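Local coordinates for uncharacterized protein VPA0106 (Vibrio parahaemolyticus, PDB 3U07), which is of unknown function but carries DUF1254 and DUF1214 family domains and is probably exported from the cytoplasm, at residues 107-121 / 155-169. The protein carries 2 engineered substitutions. Numbering follows the deposited sequence.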
loop_
_atom_site.group_PDB
_atom_site.type_symbol
_atom_site.label_atom_id
_atom_site.label_comp_id
_atom_site.label_asym_id
_atom_site.label_seq_id
_atom_site.Cartn_x
_atom_site.Cartn_y
_atom_site.Cartn_z
ATOM N N ARG A 107 1.159 -6.993 19.788
ATOM C CA ARG A 107 0.298 -6.909 18.620
ATOM C C ARG A 107 0.796 -5.928 17.564
ATOM O O ARG A 107 1.037 -4.756 17.855
ATOM C CB ARG A 107 -1.126 -6.534 19.032
ATOM C CG ARG A 107 -2.144 -6.672 17.904
ATOM C CD ARG A 107 -3.530 -6.261 18.351
ATOM N NE ARG A 107 -3.984 -7.038 19.502
ATOM C CZ ARG A 107 -4.403 -8.299 19.446
ATOM N NH1 ARG A 107 -4.437 -8.943 18.286
ATOM N NH2 ARG A 107 -4.781 -8.919 20.557
ATOM N N TYR A 108 0.968 -6.419 16.340
ATOM C CA TYR A 108 1.415 -5.569 15.241
ATOM C C TYR A 108 0.250 -4.690 14.793
ATOM O O TYR A 108 -0.896 -5.141 14.743
ATOM C CB TYR A 108 1.869 -6.402 14.037
ATOM C CG TYR A 108 2.246 -5.561 12.829
ATOM C CD1 TYR A 108 3.528 -5.026 12.699
ATOM C CD2 TYR A 108 1.310 -5.256 11.844
ATOM C CE1 TYR A 108 3.865 -4.206 11.622
ATOM C CE2 TYR A 108 1.638 -4.432 10.759
ATOM C CZ TYR A 108 2.916 -3.912 10.658
ATOM O OH TYR A 108 3.254 -3.089 9.602
ATOM N N TRP A 109 0.551 -3.435 14.485
ATOM C CA TRP A 109 -0.456 -2.496 13.997
ATOM C C TRP A 109 0.255 -1.408 13.225
ATOM O O TRP A 109 1.441 -1.151 13.443
ATOM C CB TRP A 109 -1.251 -1.859 15.138
ATOM C CG TRP A 109 -0.421 -1.031 16.079
ATOM C CD1 TRP A 109 0.246 -1.467 17.188
ATOM C CD2 TRP A 109 -0.174 0.377 15.990
ATOM N NE1 TRP A 109 0.889 -0.418 17.799
ATOM C CE2 TRP A 109 0.647 0.726 17.087
ATOM C CE3 TRP A 109 -0.572 1.378 15.094
ATOM C CZ2 TRP A 109 1.082 2.038 17.307
ATOM C CZ3 TRP A 109 -0.139 2.681 15.313
ATOM C CH2 TRP A 109 0.677 3.000 16.413
ATOM N N ILE A 110 -0.467 -0.774 12.312
ATOM C CA ILE A 110 0.122 0.294 11.525
ATOM C C ILE A 110 -0.942 1.231 10.969
ATOM O O ILE A 110 -2.017 0.789 10.555
ATOM C CB ILE A 110 0.961 -0.281 10.350
ATOM C CG1 ILE A 110 1.643 0.853 9.585
ATOM C CG2 ILE A 110 0.071 -1.113 9.425
ATOM C CD1 ILE A 110 2.756 0.383 8.685
ATOM N N LEU A 111 -0.656 2.529 11.024
ATOM C CA LEU A 111 -1.542 3.547 10.461
ATOM C C LEU A 111 -0.725 4.032 9.264
ATOM O O LEU A 111 0.359 4.591 9.424
ATOM C CB LEU A 111 -1.785 4.688 11.451
ATOM C CG LEU A 111 -2.469 5.950 10.902
ATOM C CD1 LEU A 111 -3.796 5.594 10.242
ATOM C CD2 LEU A 111 -2.683 6.934 12.043
ATOM N N HIS A 112 -1.241 3.800 8.065
ATOM C CA HIS A 112 -0.528 4.159 6.846
ATOM C C HIS A 112 -1.319 5.138 5.981
ATOM O O HIS A 112 -2.456 4.861 5.609
ATOM C CB HIS A 112 -0.242 2.869 6.070
ATOM C CG HIS A 112 0.411 3.079 4.742
ATOM N ND1 HIS A 112 0.162 2.261 3.659
ATOM C CD2 HIS A 112 1.315 3.993 4.321
ATOM C CE1 HIS A 112 0.881 2.666 2.630
ATOM N NE2 HIS A 112 1.590 3.717 3.005
ATOM N N THR A 113 -0.716 6.282 5.662
ATOM C CA THR A 113 -1.384 7.277 4.833
ATOM C C THR A 113 -0.522 7.639 3.642
ATOM O O THR A 113 0.704 7.658 3.736
ATOM C CB THR A 113 -1.703 8.583 5.624
ATOM O OG1 THR A 113 -0.499 9.101 6.204
ATOM C CG2 THR A 113 -2.723 8.315 6.732
HETATM N N MSE A 114 -1.173 7.924 2.519
HETATM C CA MSE A 114 -0.470 8.293 1.295
HETATM C C MSE A 114 -1.203 9.442 0.629
HETATM O O MSE A 114 -2.426 9.547 0.739
HETATM C CB MSE A 114 -0.403 7.095 0.339
HETATM C CG MSE A 114 0.430 5.937 0.885
HETATM SE SE MSE A 114 0.548 4.438 -0.346
HETATM C CE MSE A 114 -1.208 3.735 0.030
ATOM N N ASP A 115 -0.465 10.310 -0.050
ATOM C CA ASP A 115 -1.100 11.428 -0.717
ATOM C C ASP A 115 -1.441 11.082 -2.159
ATOM O O ASP A 115 -1.111 9.988 -2.645
ATOM C CB ASP A 115 -0.226 12.692 -0.649
ATOM C CG ASP A 115 1.123 12.537 -1.335
ATOM O OD1 ASP A 115 1.216 11.838 -2.369
ATOM O OD2 ASP A 115 2.099 13.150 -0.843
HETATM N N MSE A 116 -2.109 12.018 -2.830
HETATM C CA MSE A 116 -2.542 11.832 -4.211
HETATM C C MSE A 116 -1.421 11.796 -5.250
HETATM O O MSE A 116 -1.684 11.694 -6.446
HETATM C CB MSE A 116 -3.562 12.917 -4.567
HETATM C CG MSE A 116 -4.825 12.840 -3.719
HETATM SE SE MSE A 116 -5.771 11.156 -3.971
HETATM C CE MSE A 116 -6.507 11.601 -5.694
ATOM N N GLY A 117 -0.176 11.896 -4.801
ATOM C CA GLY A 117 0.933 11.830 -5.737
ATOM C C GLY A 117 1.577 10.460 -5.599
ATOM O O GLY A 117 2.622 10.173 -6.187
ATOM N N HIS A 118 0.915 9.628 -4.796
ATOM C CA HIS A 118 1.310 8.256 -4.465
ATOM C C HIS A 118 2.564 8.154 -3.598
ATOM O O HIS A 118 3.382 7.249 -3.767
ATOM C CB HIS A 118 1.459 7.391 -5.727
ATOM C CG HIS A 118 1.308 5.919 -5.462
ATOM N ND1 HIS A 118 2.380 5.056 -5.406
ATOM C CD2 HIS A 118 0.208 5.171 -5.205
ATOM C CE1 HIS A 118 1.947 3.837 -5.126
ATOM N NE2 HIS A 118 0.634 3.881 -4.998
ATOM N N TYR A 119 2.705 9.100 -2.669
ATOM C CA TYR A 119 3.820 9.103 -1.721
ATOM C C TYR A 119 3.279 8.761 -0.342
ATOM O O TYR A 119 2.251 9.299 0.075
ATOM C CB TYR A 119 4.478 10.479 -1.594
ATOM C CG TYR A 119 5.300 10.916 -2.766
ATOM C CD1 TYR A 119 4.784 11.797 -3.710
ATOM C CD2 TYR A 119 6.606 10.460 -2.927
ATOM C CE1 TYR A 119 5.546 12.217 -4.787
ATOM C CE2 TYR A 119 7.380 10.874 -4.002
ATOM C CZ TYR A 119 6.842 11.753 -4.929
ATOM O OH TYR A 119 7.593 12.163 -6.002
ATOM N N THR A 120 3.957 7.864 0.364
ATOM C CA THR A 120 3.540 7.544 1.721
ATOM C C THR A 120 3.964 8.778 2.543
ATOM O O THR A 120 5.097 9.247 2.414
ATOM C CB THR A 120 4.265 6.282 2.246
ATOM O OG1 THR A 120 3.630 5.110 1.710
ATOM C CG2 THR A 120 4.233 6.233 3.766
ATOM N N ASN A 121 3.053 9.338 3.334
ATOM C CA ASN A 121 3.413 10.505 4.142
ATOM C C ASN A 121 3.314 10.242 5.637
ATOM O O ASN A 121 3.573 11.121 6.454
ATOM C CB ASN A 121 2.587 11.748 3.753
ATOM C CG ASN A 121 1.081 11.501 3.734
ATOM O OD1 ASN A 121 0.570 10.548 4.322
ATOM N ND2 ASN A 121 0.360 12.395 3.065
ATOM N N VAL A 155 1.322 15.579 10.848
ATOM C CA VAL A 155 1.735 15.165 9.512
ATOM C C VAL A 155 1.303 16.232 8.506
ATOM O O VAL A 155 0.106 16.476 8.329
ATOM C CB VAL A 155 1.069 13.842 9.086
ATOM C CG1 VAL A 155 1.539 13.459 7.688
ATOM C CG2 VAL A 155 1.380 12.755 10.087
ATOM N N ARG A 156 2.271 16.877 7.863
ATOM C CA ARG A 156 1.961 17.888 6.852
ATOM C C ARG A 156 1.762 17.150 5.531
ATOM O O ARG A 156 2.647 16.415 5.096
ATOM C CB ARG A 156 3.112 18.887 6.729
ATOM C CG ARG A 156 3.274 19.780 7.952
ATOM C CD ARG A 156 2.183 20.849 8.014
ATOM N NE ARG A 156 2.266 21.642 9.242
ATOM C CZ ARG A 156 1.515 22.709 9.508
ATOM N NH1 ARG A 156 0.611 23.131 8.631
ATOM N NH2 ARG A 156 1.667 23.357 10.657
ATOM N N VAL A 157 0.607 17.331 4.893
ATOM C CA VAL A 157 0.336 16.633 3.637
ATOM C C VAL A 157 0.257 17.587 2.448
ATOM O O VAL A 157 -0.220 18.720 2.566
ATOM C CB VAL A 157 -0.971 15.783 3.736
ATOM C CG1 VAL A 157 -0.875 14.820 4.923
ATOM C CG2 VAL A 157 -2.194 16.683 3.891
ATOM N N ASP A 158 0.735 17.119 1.300
ATOM C CA ASP A 158 0.759 17.940 0.099
ATOM C C ASP A 158 -0.473 17.867 -0.786
ATOM O O ASP A 158 -0.607 18.656 -1.720
ATOM C CB ASP A 158 2.025 17.637 -0.698
ATOM C CG ASP A 158 3.279 18.117 0.017
ATOM O OD1 ASP A 158 4.175 17.292 0.263
ATOM O OD2 ASP A 158 3.371 19.321 0.334
ATOM N N SER A 159 -1.353 16.907 -0.513
ATOM C CA SER A 159 -2.614 16.805 -1.244
ATOM C C SER A 159 -3.676 16.909 -0.147
ATOM O O SER A 159 -3.488 16.375 0.947
ATOM C CB SER A 159 -2.744 15.471 -1.999
ATOM O OG SER A 159 -2.877 14.364 -1.121
ATOM N N ASN A 160 -4.774 17.612 -0.408
ATOM C CA ASN A 160 -5.804 17.752 0.617
ATOM C C ASN A 160 -6.520 16.441 0.881
ATOM O O ASN A 160 -7.054 16.227 1.964
ATOM C CB ASN A 160 -6.805 18.842 0.240
ATOM C CG ASN A 160 -6.182 20.224 0.259
ATOM O OD1 ASN A 160 -5.308 20.506 1.078
ATOM N ND2 ASN A 160 -6.639 21.098 -0.636
ATOM N N LEU A 161 -6.523 15.562 -0.117
ATOM C CA LEU A 161 -7.139 14.250 0.028
ATOM C C LEU A 161 -6.003 13.263 0.283
ATOM O O LEU A 161 -5.006 13.253 -0.443
ATOM C CB LEU A 161 -7.877 13.854 -1.256
ATOM C CG LEU A 161 -9.064 14.712 -1.699
ATOM C CD1 LEU A 161 -9.498 14.290 -3.100
ATOM C CD2 LEU A 161 -10.216 14.560 -0.711
ATOM N N VAL A 162 -6.131 12.448 1.322
ATOM C CA VAL A 162 -5.090 11.472 1.608
ATOM C C VAL A 162 -5.731 10.124 1.915
ATOM O O VAL A 162 -6.707 10.039 2.666
ATOM C CB VAL A 162 -4.179 11.919 2.800
ATOM C CG1 VAL A 162 -4.059 13.436 2.835
ATOM C CG2 VAL A 162 -4.712 11.399 4.097
ATOM N N LYS A 163 -5.196 9.068 1.316
ATOM C CA LYS A 163 -5.750 7.739 1.534
ATOM C C LYS A 163 -5.231 7.168 2.847
ATOM O O LYS A 163 -4.030 7.180 3.112
ATOM C CB LYS A 163 -5.394 6.828 0.354
ATOM C CG LYS A 163 -5.907 5.386 0.466
ATOM C CD LYS A 163 -5.816 4.676 -0.883
ATOM C CE LYS A 163 -5.930 3.158 -0.753
ATOM N NZ LYS A 163 -6.952 2.721 0.242
ATOM N N LEU A 164 -6.147 6.680 3.677
ATOM C CA LEU A 164 -5.782 6.116 4.968
ATOM C C LEU A 164 -6.080 4.627 5.044
ATOM O O LEU A 164 -7.147 4.177 4.625
ATOM C CB LEU A 164 -6.537 6.838 6.088
ATOM C CG LEU A 164 -6.331 6.370 7.536
ATOM C CD1 LEU A 164 -6.800 7.461 8.494
ATOM C CD2 LEU A 164 -7.093 5.071 7.793
HETATM N N MSE A 165 -5.128 3.871 5.583
HETATM C CA MSE A 165 -5.279 2.429 5.756
HETATM C C MSE A 165 -4.683 2.028 7.096
HETATM O O MSE A 165 -3.537 2.356 7.398
HETATM C CB MSE A 165 -4.556 1.664 4.640
HETATM C CG MSE A 165 -4.390 0.164 4.904
HETATM SE SE MSE A 165 -5.936 -0.951 4.512
HETATM C CE MSE A 165 -5.032 -2.665 4.487
ATOM N N GLY A 166 -5.475 1.332 7.903
ATOM C CA GLY A 166 -4.997 0.870 9.190
ATOM C C GLY A 166 -5.027 -0.648 9.197
ATOM O O GLY A 166 -5.964 -1.256 8.680
ATOM N N ARG A 167 -3.992 -1.264 9.756
ATOM C CA ARG A 167 -3.924 -2.722 9.829
ATOM C C ARG A 167 -3.607 -3.137 11.256
ATOM O O ARG A 167 -2.681 -2.610 11.872
ATOM C CB ARG A 167 -2.829 -3.277 8.912
ATOM C CG ARG A 167 -2.991 -2.961 7.438
ATOM C CD ARG A 167 -1.825 -3.532 6.646
ATOM N NE ARG A 167 -1.821 -3.080 5.258
ATOM C CZ ARG A 167 -1.038 -3.582 4.306
ATOM N NH1 ARG A 167 -0.191 -4.566 4.589
ATOM N NH2 ARG A 167 -1.101 -3.100 3.072
ATOM N N ILE A 168 -4.383 -4.082 11.773
ATOM C CA ILE A 168 -4.180 -4.597 13.119
ATOM C C ILE A 168 -4.104 -6.126 13.076
ATOM O O ILE A 168 -5.052 -6.790 12.665
ATOM C CB ILE A 168 -5.324 -4.171 14.060
ATOM C CG1 ILE A 168 -5.377 -2.642 14.153
ATOM C CG2 ILE A 168 -5.109 -4.770 15.444
ATOM C CD1 ILE A 168 -6.554 -2.110 14.957
HETATM N N MSE A 169 -2.959 -6.660 13.495
HETATM C CA MSE A 169 -2.705 -8.098 13.532
HETATM C C MSE A 169 -3.690 -8.857 14.421
HETATM O O MSE A 169 -4.087 -8.385 15.491
HETATM C CB MSE A 169 -1.280 -8.365 14.040
HETATM C CG MSE A 169 -1.003 -9.818 14.458
HETATM SE SE MSE A 169 0.431 -10.038 15.780
HETATM C CE MSE A 169 1.951 -10.080 14.597
HETATM O O HOH W 1 -1.470 -0.272 3.757
HETATM O O HOH W 2 1.890 14.510 1.284
#
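Arg107 NH1 donates to Met169 O over 2.9 Å, the oxygen lying in the guanidinium plane, at its edge. Salt bridges to Asp104 and Asp175 hold its NE and NH2. Inward, strands 109-115 and 161-169 run antiparallel, 155° between their directions. Ile110 with Arg167, His112 with Met165 and Met114 with Lys163 are hydrogen-bonded pairs; Met165 N to His112 O measures 2.8 Å. At the far end Ser159 OG accepts from Met116 N at 3.0 Å, nearly straight at 168°. Asp115 CG sits between its backbone N and carbonyl carbon (chi1 62°), which lets OD1 close an Asx turn with Gly117 N and take Tyr119 N, the donors arriving from opposite carboxylate faces. Its OD2 pairs with Arg287 and, through a water, reaches Asp158 N.

On one face the Leu111 side chain crosses that of Leu164, CD1 reaching CG at 3.8 Å, beside Thr113; Ile168 CG2 packs on Arg107 CD at 3.6 Å, both under helix 173-183. On the other, Ile110 CG2 lies alongside the Arg167 stem, 3.7 Å from its CB. The contact joins the central strands of a four-stranded antiparallel sheet through backbone bonds, the buried end charges of Arg107 and Asp115 probably balanced by salt bridges outside the pair.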